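PDB 6C62: 1-carboxybiuret hydrolase subunit AtzE from Pseudomonas sp., which hydrolyses 1-carboxybiuret to urea-1,3-dicarboxylate and ammonia, a step in the breakdown of the herbicide atrazine. Local coordinates for residues 183-191 with 408-417; 215-223 with 437-448. All blocks are in the same frame, centred on the assembly; numbering follows the deposited sequence.

Contact 1 of 2, residues 183-191 with 408-417; sequences GVWGLKPTF and GCPVVAAPTW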
loop_
_atom_site.group_PDB
_atom_site.type_symbol
_atom_site.label_atom_id
_atom_site.label_comp_id
_atom_site.label_asym_id
_atom_site.label_seq_id
_atom_site.Cartn_x
_atom_site.Cartn_y
_atom_site.Cartn_z
ATOM N N GLY A 183 -24.106 -16.807 -19.849
ATOM C CA GLY A 183 -24.665 -17.990 -19.303
ATOM C C GLY A 183 -23.671 -19.114 -19.082
ATOM O O GLY A 183 -23.964 -20.275 -19.387
ATOM N N VAL A 184 -22.525 -18.797 -18.468
ATOM C CA VAL A 184 -21.570 -19.821 -18.142
ATOM C C VAL A 184 -21.093 -19.610 -16.701
ATOM O O VAL A 184 -21.508 -18.655 -16.038
ATOM C CB VAL A 184 -20.363 -19.811 -19.113
ATOM C CG1 VAL A 184 -20.814 -20.004 -20.568
ATOM C CG2 VAL A 184 -19.560 -18.507 -18.991
ATOM N N TRP A 185 -20.277 -20.542 -16.221
ATOM C CA TRP A 185 -19.816 -20.534 -14.850
ATOM C C TRP A 185 -18.542 -19.674 -14.747
ATOM O O TRP A 185 -17.715 -19.689 -15.643
ATOM C CB TRP A 185 -19.497 -21.947 -14.335
ATOM C CG TRP A 185 -20.687 -22.795 -14.156
ATOM C CD1 TRP A 185 -21.328 -23.569 -15.119
ATOM C CD2 TRP A 185 -21.423 -22.975 -12.956
ATOM N NE1 TRP A 185 -22.411 -24.214 -14.560
ATOM C CE2 TRP A 185 -22.486 -23.871 -13.237
ATOM C CE3 TRP A 185 -21.318 -22.436 -11.677
ATOM C CZ2 TRP A 185 -23.426 -24.231 -12.277
ATOM C CZ3 TRP A 185 -22.247 -22.806 -10.738
ATOM C CH2 TRP A 185 -23.269 -23.698 -11.034
ATOM N N GLY A 186 -18.395 -18.941 -13.648
ATOM C CA GLY A 186 -17.159 -18.217 -13.378
ATOM C C GLY A 186 -16.804 -18.271 -11.904
ATOM O O GLY A 186 -17.707 -18.388 -11.026
ATOM N N LEU A 187 -15.496 -18.192 -11.634
ATOM C CA LEU A 187 -14.980 -18.147 -10.317
ATOM C C LEU A 187 -13.965 -17.022 -10.231
ATOM O O LEU A 187 -12.949 -17.030 -10.962
ATOM C CB LEU A 187 -14.290 -19.483 -9.963
ATOM C CG LEU A 187 -13.430 -19.509 -8.671
ATOM C CD1 LEU A 187 -14.286 -19.304 -7.446
ATOM C CD2 LEU A 187 -12.638 -20.814 -8.571
ATOM N N LYS A 188 -14.223 -16.072 -9.347
ATOM C CA LYS A 188 -13.239 -15.043 -8.982
ATOM C C LYS A 188 -12.762 -15.464 -7.628
ATOM O O LYS A 188 -13.501 -15.325 -6.664
ATOM C CB LYS A 188 -13.883 -13.683 -8.918
ATOM C CG LYS A 188 -12.862 -12.608 -8.582
ATOM C CD LYS A 188 -13.436 -11.321 -7.982
ATOM C CE LYS A 188 -14.061 -11.486 -6.628
ATOM N NZ LYS A 188 -13.048 -11.828 -5.623
ATOM N N PRO A 189 -11.572 -16.055 -7.538
ATOM C CA PRO A 189 -11.089 -16.473 -6.250
ATOM C C PRO A 189 -10.777 -15.288 -5.322
ATOM O O PRO A 189 -10.950 -14.112 -5.695
ATOM C CB PRO A 189 -9.801 -17.272 -6.571
ATOM C CG PRO A 189 -9.871 -17.529 -8.046
ATOM C CD PRO A 189 -10.546 -16.284 -8.565
ATOM N N THR A 190 -10.428 -15.624 -4.099
ATOM C CA THR A 190 -10.006 -14.616 -3.106
ATOM C C THR A 190 -8.849 -13.771 -3.685
ATOM O O THR A 190 -7.973 -14.287 -4.364
ATOM C CB THR A 190 -9.493 -15.290 -1.833
ATOM O OG1 THR A 190 -10.517 -16.137 -1.283
ATOM C CG2 THR A 190 -9.051 -14.285 -0.831
ATOM N N PHE A 191 -8.836 -12.469 -3.427
ATOM C CA PHE A 191 -7.682 -11.663 -3.797
ATOM C C PHE A 191 -6.417 -12.266 -3.164
ATOM O O PHE A 191 -6.356 -12.510 -1.948
ATOM C CB PHE A 191 -7.862 -10.219 -3.330
ATOM C CG PHE A 191 -6.803 -9.291 -3.847
ATOM C CD1 PHE A 191 -6.873 -8.769 -5.140
ATOM C CD2 PHE A 191 -5.673 -9.098 -3.121
ATOM C CE1 PHE A 191 -5.860 -7.993 -5.660
ATOM C CE2 PHE A 191 -4.604 -8.336 -3.631
ATOM C CZ PHE A 191 -4.705 -7.787 -4.935
ATOM N N GLY A 408 -12.248 -8.322 -1.855
ATOM C CA GLY A 408 -11.427 -9.483 -2.233
ATOM C C GLY A 408 -12.063 -10.815 -1.871
ATOM O O GLY A 408 -11.350 -11.811 -1.823
ATOM N N CYS A 409 -13.398 -10.840 -1.626
ATOM C CA CYS A 409 -14.096 -12.063 -1.253
ATOM C C CYS A 409 -14.245 -12.976 -2.468
ATOM O O CYS A 409 -14.530 -12.493 -3.552
ATOM C CB CYS A 409 -15.509 -11.727 -0.755
ATOM S SG CYS A 409 -15.589 -10.784 0.752
ATOM N N PRO A 410 -14.122 -14.280 -2.301
ATOM C CA PRO A 410 -14.327 -15.151 -3.442
ATOM C C PRO A 410 -15.801 -15.247 -3.865
ATOM O O PRO A 410 -16.703 -15.103 -3.034
ATOM C CB PRO A 410 -13.797 -16.517 -2.947
ATOM C CG PRO A 410 -14.054 -16.489 -1.479
ATOM C CD PRO A 410 -13.810 -15.027 -1.086
ATOM N N VAL A 411 -16.034 -15.482 -5.171
ATOM C CA VAL A 411 -17.381 -15.492 -5.762
ATOM C C VAL A 411 -17.457 -16.522 -6.834
ATOM O O VAL A 411 -16.564 -16.568 -7.658
ATOM C CB VAL A 411 -17.749 -14.133 -6.437
ATOM C CG1 VAL A 411 -19.133 -14.185 -7.099
ATOM C CG2 VAL A 411 -17.672 -12.994 -5.466
ATOM N N VAL A 412 -18.496 -17.364 -6.803
ATOM C CA VAL A 412 -18.879 -18.197 -7.980
ATOM C C VAL A 412 -20.063 -17.497 -8.612
ATOM O O VAL A 412 -21.047 -17.115 -7.927
ATOM C CB VAL A 412 -19.256 -19.602 -7.591
ATOM C CG1 VAL A 412 -19.978 -20.362 -8.708
ATOM C CG2 VAL A 412 -18.039 -20.378 -7.219
ATOM N N ALA A 413 -19.953 -17.321 -9.912
ATOM C CA ALA A 413 -21.028 -16.795 -10.740
ATOM C C ALA A 413 -21.738 -17.976 -11.434
ATOM O O ALA A 413 -21.153 -18.696 -12.228
ATOM C CB ALA A 413 -20.531 -15.807 -11.757
ATOM N N ALA A 414 -22.948 -18.233 -10.985
ATOM C CA ALA A 414 -23.742 -19.374 -11.427
ATOM C C ALA A 414 -24.772 -18.920 -12.489
ATOM O O ALA A 414 -25.530 -17.976 -12.245
ATOM C CB ALA A 414 -24.474 -19.977 -10.243
ATOM N N PRO A 415 -24.802 -19.576 -13.657
ATOM C CA PRO A 415 -25.664 -19.141 -14.773
ATOM C C PRO A 415 -27.125 -19.633 -14.591
ATOM O O PRO A 415 -27.319 -20.815 -14.305
ATOM C CB PRO A 415 -25.009 -19.774 -15.988
ATOM C CG PRO A 415 -24.389 -21.033 -15.439
ATOM C CD PRO A 415 -23.936 -20.697 -14.031
ATOM N N THR A 416 -28.086 -18.717 -14.633
ATOM C CA THR A 416 -29.509 -19.027 -14.517
ATOM C C THR A 416 -30.286 -18.398 -15.677
ATOM O O THR A 416 -29.743 -17.575 -16.467
ATOM C CB THR A 416 -30.122 -18.524 -13.193
ATOM O OG1 THR A 416 -30.286 -17.125 -13.271
ATOM C CG2 THR A 416 -29.239 -18.838 -11.964
ATOM N N TRP A 417 -31.542 -18.839 -15.824
ATOM C CA TRP A 417 -32.319 -18.582 -17.030
ATOM C C TRP A 417 -33.710 -18.109 -16.580
ATOM O O TRP A 417 -34.635 -18.883 -16.577
ATOM C CB TRP A 417 -32.384 -19.827 -17.910
ATOM C CG TRP A 417 -31.003 -20.209 -18.399
ATOM C CD1 TRP A 417 -30.098 -20.993 -17.755
ATOM C CD2 TRP A 417 -30.381 -19.777 -19.587
ATOM N NE1 TRP A 417 -28.957 -21.104 -18.490
ATOM C CE2 TRP A 417 -29.090 -20.350 -19.621
ATOM C CE3 TRP A 417 -30.768 -18.926 -20.638
ATOM C CZ2 TRP A 417 -28.191 -20.116 -20.675
ATOM C CZ3 TRP A 417 -29.883 -18.726 -21.701
ATOM C CH2 TRP A 417 -28.610 -19.313 -21.696
#

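Contact 2 of 2, residues 215-223 with 437-448; sequences SVEGLALAY and ESLCLRAGKVLQ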
loop_
_atom_site.group_PDB
_atom_site.type_symbol
_atom_site.label_atom_id
_atom_site.label_comp_id
_atom_site.label_asym_id
_atom_site.label_seq_id
_atom_site.Cartn_x
_atom_site.Cartn_y
_atom_site.Cartn_z
ATOM N N SER A 215 -19.162 -25.922 -16.476
ATOM C CA SER A 215 -19.763 -26.641 -15.358
ATOM C C SER A 215 -19.055 -26.224 -14.094
ATOM O O SER A 215 -17.912 -25.728 -14.147
ATOM C CB SER A 215 -19.609 -28.149 -15.518
ATOM O OG SER A 215 -18.231 -28.460 -15.633
ATOM N N VAL A 216 -19.708 -26.440 -12.956
ATOM C CA VAL A 216 -19.060 -26.119 -11.698
ATOM C C VAL A 216 -17.852 -27.043 -11.384
ATOM O O VAL A 216 -16.865 -26.606 -10.765
ATOM C CB VAL A 216 -20.113 -25.975 -10.544
ATOM C CG1 VAL A 216 -20.622 -27.324 -10.116
ATOM C CG2 VAL A 216 -19.454 -25.214 -9.369
ATOM N N GLU A 217 -17.890 -28.294 -11.847
ATOM C CA GLU A 217 -16.756 -29.207 -11.738
ATOM C C GLU A 217 -15.571 -28.661 -12.499
ATOM O O GLU A 217 -14.460 -28.752 -12.026
ATOM C CB GLU A 217 -17.059 -30.620 -12.307
ATOM C CG GLU A 217 -18.049 -31.435 -11.515
ATOM C CD GLU A 217 -19.521 -31.154 -11.873
ATOM O OE1 GLU A 217 -19.865 -30.183 -12.622
ATOM O OE2 GLU A 217 -20.386 -31.925 -11.382
ATOM N N GLY A 218 -15.836 -28.096 -13.692
ATOM C CA GLY A 218 -14.796 -27.413 -14.488
ATOM C C GLY A 218 -14.093 -26.329 -13.703
ATOM O O GLY A 218 -12.873 -26.243 -13.735
ATOM N N LEU A 219 -14.877 -25.478 -12.995
ATOM C CA LEU A 219 -14.284 -24.473 -12.146
ATOM C C LEU A 219 -13.385 -25.089 -11.099
ATOM O O LEU A 219 -12.213 -24.658 -10.941
ATOM C CB LEU A 219 -15.332 -23.622 -11.467
ATOM C CG LEU A 219 -16.230 -22.735 -12.266
ATOM C CD1 LEU A 219 -17.131 -22.019 -11.293
ATOM C CD2 LEU A 219 -15.511 -21.759 -13.182
ATOM N N ALA A 220 -13.888 -26.110 -10.398
ATOM C CA ALA A 220 -13.167 -26.686 -9.248
ATOM C C ALA A 220 -11.880 -27.348 -9.678
ATOM O O ALA A 220 -10.837 -27.171 -9.030
ATOM C CB ALA A 220 -14.051 -27.659 -8.461
ATOM N N LEU A 221 -11.950 -28.097 -10.787
ATOM C CA LEU A 221 -10.764 -28.823 -11.303
ATOM C C LEU A 221 -9.679 -27.838 -11.738
ATOM O O LEU A 221 -8.517 -28.064 -11.449
ATOM C CB LEU A 221 -11.101 -29.727 -12.527
ATOM C CG LEU A 221 -11.915 -30.972 -12.174
ATOM C CD1 LEU A 221 -12.619 -31.473 -13.393
ATOM C CD2 LEU A 221 -11.064 -32.059 -11.601
ATOM N N ALA A 222 -10.086 -26.753 -12.422
ATOM C CA ALA A 222 -9.118 -25.784 -12.957
ATOM C C ALA A 222 -8.506 -24.993 -11.803
ATOM O O ALA A 222 -7.305 -24.785 -11.737
ATOM C CB ALA A 222 -9.812 -24.881 -13.942
ATOM N N TYR A 223 -9.371 -24.559 -10.888
ATOM C CA TYR A 223 -8.943 -23.876 -9.656
ATOM C C TYR A 223 -7.939 -24.726 -8.870
ATOM O O TYR A 223 -6.857 -24.257 -8.551
ATOM C CB TYR A 223 -10.153 -23.512 -8.823
ATOM C CG TYR A 223 -9.889 -23.028 -7.429
ATOM C CD1 TYR A 223 -9.046 -21.968 -7.195
ATOM C CD2 TYR A 223 -10.467 -23.653 -6.335
ATOM C CE1 TYR A 223 -8.794 -21.519 -5.885
ATOM C CE2 TYR A 223 -10.298 -23.190 -5.043
ATOM C CZ TYR A 223 -9.409 -22.126 -4.822
ATOM O OH TYR A 223 -9.157 -21.702 -3.560
ATOM N N GLU A 437 -13.412 -20.166 -0.931
ATOM C CA GLU A 437 -13.818 -20.587 -2.289
ATOM C C GLU A 437 -14.604 -21.906 -2.275
ATOM O O GLU A 437 -15.566 -22.031 -3.029
ATOM C CB GLU A 437 -12.619 -20.851 -3.186
ATOM C CG GLU A 437 -11.862 -19.631 -3.709
ATOM C CD GLU A 437 -10.821 -19.023 -2.747
ATOM O OE1 GLU A 437 -10.879 -19.214 -1.492
ATOM O OE2 GLU A 437 -9.958 -18.290 -3.255
ATOM N N SER A 438 -14.207 -22.885 -1.469
ATOM C CA SER A 438 -14.909 -24.184 -1.507
ATOM C C SER A 438 -16.358 -24.095 -1.030
ATOM O O SER A 438 -17.176 -24.867 -1.519
ATOM C CB SER A 438 -14.110 -25.311 -0.829
ATOM O OG SER A 438 -14.148 -25.074 0.524
ATOM N N LEU A 439 -16.722 -23.112 -0.194
ATOM C CA LEU A 439 -18.157 -22.853 0.108
ATOM C C LEU A 439 -18.920 -22.352 -1.096
ATOM O O LEU A 439 -20.040 -22.768 -1.349
ATOM C CB LEU A 439 -18.349 -21.872 1.275
ATOM C CG LEU A 439 -17.776 -22.338 2.630
ATOM C CD1 LEU A 439 -18.121 -21.356 3.746
ATOM C CD2 LEU A 439 -18.390 -23.679 2.977
ATOM N N CYS A 440 -18.347 -21.389 -1.811
ATOM C CA CYS A 440 -18.977 -20.869 -3.041
ATOM C C CYS A 440 -19.215 -22.033 -4.013
ATOM O O CYS A 440 -20.277 -22.133 -4.652
ATOM C CB CYS A 440 -18.057 -19.901 -3.776
ATOM S SG CYS A 440 -17.433 -18.516 -2.853
ATOM N N LEU A 441 -18.207 -22.881 -4.146
ATOM C CA LEU A 441 -18.284 -24.003 -5.093
ATOM C C LEU A 441 -19.282 -25.051 -4.661
ATOM O O LEU A 441 -20.033 -25.585 -5.510
ATOM C CB LEU A 441 -16.903 -24.597 -5.352
ATOM C CG LEU A 441 -15.938 -23.667 -6.120
ATOM C CD1 LEU A 441 -14.463 -24.036 -5.837
ATOM C CD2 LEU A 441 -16.265 -23.760 -7.605
ATOM N N ARG A 442 -19.317 -25.359 -3.357
ATOM C CA ARG A 442 -20.358 -26.251 -2.795
ATOM C C ARG A 442 -21.773 -25.745 -3.061
ATOM O O ARG A 442 -22.667 -26.524 -3.409
ATOM C CB ARG A 442 -20.132 -26.477 -1.288
ATOM C CG ARG A 442 -19.021 -27.454 -1.025
ATOM C CD ARG A 442 -18.585 -27.440 0.421
ATOM N NE ARG A 442 -19.663 -27.644 1.392
ATOM C CZ ARG A 442 -19.540 -27.477 2.730
ATOM N NH1 ARG A 442 -18.424 -27.062 3.278
ATOM N NH2 ARG A 442 -20.541 -27.671 3.540
ATOM N N ALA A 443 -21.994 -24.448 -2.903
ATOM C CA ALA A 443 -23.289 -23.858 -3.174
ATOM C C ALA A 443 -23.618 -23.935 -4.669
ATOM O O ALA A 443 -24.760 -24.218 -5.073
ATOM C CB ALA A 443 -23.359 -22.411 -2.693
ATOM N N GLY A 444 -22.613 -23.679 -5.504
ATOM C CA GLY A 444 -22.803 -23.833 -6.927
ATOM C C GLY A 444 -23.252 -25.221 -7.348
ATOM O O GLY A 444 -24.124 -25.365 -8.225
ATOM N N LYS A 445 -22.635 -26.222 -6.746
ATOM C CA LYS A 445 -22.926 -27.609 -7.054
ATOM C C LYS A 445 -24.413 -27.964 -6.702
ATOM O O LYS A 445 -25.090 -28.659 -7.478
ATOM C CB LYS A 445 -21.974 -28.514 -6.302
ATOM C CG LYS A 445 -22.157 -30.012 -6.579
ATOM C CD LYS A 445 -22.100 -30.294 -8.074
ATOM C CE LYS A 445 -21.631 -31.719 -8.356
ATOM N NZ LYS A 445 -22.678 -32.676 -7.926
ATOM N N VAL A 446 -24.920 -27.460 -5.582
ATOM C CA VAL A 446 -26.336 -27.614 -5.254
ATOM C C VAL A 446 -27.219 -26.948 -6.314
ATOM O O VAL A 446 -28.202 -27.565 -6.768
ATOM C CB VAL A 446 -26.691 -27.064 -3.860
ATOM C CG1 VAL A 446 -28.238 -27.033 -3.631
ATOM C CG2 VAL A 446 -25.992 -27.890 -2.794
ATOM N N LEU A 447 -26.862 -25.735 -6.770
ATOM C CA LEU A 447 -27.656 -25.136 -7.818
ATOM C C LEU A 447 -27.626 -25.959 -9.099
ATOM O O LEU A 447 -28.642 -26.063 -9.799
ATOM C CB LEU A 447 -27.284 -23.674 -8.093
ATOM C CG LEU A 447 -27.531 -22.661 -6.970
ATOM C CD1 LEU A 447 -27.051 -21.270 -7.386
ATOM C CD2 LEU A 447 -28.991 -22.592 -6.515
ATOM N N GLN A 448 -26.456 -26.498 -9.439
ATOM C CA GLN A 448 -26.310 -27.305 -10.625
ATOM C C GLN A 448 -27.118 -28.608 -10.556
ATOM O O GLN A 448 -27.783 -28.970 -11.532
ATOM C CB GLN A 448 -24.835 -27.641 -10.906
ATOM C CG GLN A 448 -24.618 -28.188 -12.325
ATOM C CD GLN A 448 -23.159 -28.429 -12.602
ATOM O OE1 GLN A 448 -22.459 -27.589 -13.141
ATOM N NE2 GLN A 448 -22.694 -29.583 -12.197
#

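Contact 1 of 2, residues 183-191 with 408-417
Gly186 and Ala413 trade both of their backbone hydrogen bonds, N of Ala413 lying 2.7 Å from O of Gly186, and Lys188 and Val411 do the same two residues on. Leu187 and Val412 form the non-hydrogen-bonded pair between them, so strands 185-188 and 411-416 run antiparallel as neighbours within the large mixed sheet of the amidase fold. Past the strand end, Phe191 N still donates to Gly408 O.

The apolar contacts centre on Trp185. Its chi1 of -69° sets the indole beside its own backbone N, where CD of Pro415 lies over the face, 3.6 Å from the centroid of the five-membered ring in a CH-pi contact. CB of Ala414 reaches CZ3 at 3.6 Å, and CG1 of Val412 meets the ring edge in plane. Proline suits this spot because its compact ring presents CD, polarised by the neighbouring nitrogen, to the pi face. A serine in place of Trp185 would probably leave the Pro415 ring without its aromatic partner and open a gap beside Ala414 and Val412. CD1 of Leu187 touches CG2 of Val412, on the same sheet face, at 3.9 Å.

The one charged side chain across the pairing, Lys188, is buried, about 9 Å from that of Ser174, the probable acyl-ester nucleophile. It leaves the backbone with CG anti to N (chi1 -178°), then bends at chi3 and chi4, which carries NZ past the end of strand 185-188. There NZ donates to O of Cys409 at 2.6 Å and to O of Pro189 at 3.1 Å, approaching each from above its carbonyl plane. Two carbonyls, one from each segment, thus grip one ammonium, which would tie the strand ends together and probably offset part of the cost of burying a charge.

Contact 2 of 2, residues 215-223 with 437-448
NE2 of Gln448 donates to OE1 of Glu217 at 2.9 Å, nearly straight at 178° and on the syn side of the carboxylate, whose plane is turned 22° from that of the amide. OE1 of Gln448 in turn accepts from N of Val216 at 3.0 Å, an N-H of the first helical turn. Glutamine suits the task, since one flat group offers donor and acceptor together. Its chi1 of -166° and the extended chain beyond CG carry the amide across to the other helix. Ser215, at the N-cap, accepts from Gly218 N.

Beyond this polar end the helices, which lie side by side on the central sheet, run nearly antiparallel with axes 10.0 Å apart and pack knobs-into-holes. Val216 sits among Leu441, Gly444, Lys445 and Gln448, where a glycine leaves room for its CG2. Leu441 answers by sitting among Val216, Leu219, Ala220 and Tyr223, with CD2 4.0 Å from CB of Leu219. At the far end the Tyr223 ring packs against CB and CG of Glu437, whose carboxylate is held by N of Thr190 and a salt bridge to Arg193. An apolar middle therefore holds the helices together, while the directional Gln448 bonds probably fix their relative position.

Contact 2 is a pair of helices packed on the strand pair of contact 1, with centres about 9 Å apart. Trp185 fits into the angle between them: its CH2 is 3.4 Å from O of Gly444, and its CD1 is 3.5 Å from CA of Ser215. A polar tie joins the other end, where OE2 of Glu437 probably accepts a hydrogen bond from N of Thr190 at 2.8 Å. Lys188 points to the sheet face opposite the one carrying Leu187 and Val412, and its side chain is about 11 Å from that of Lys74, a probable member of the charge relay; contact 2 lies away from the annotated catalytic residues.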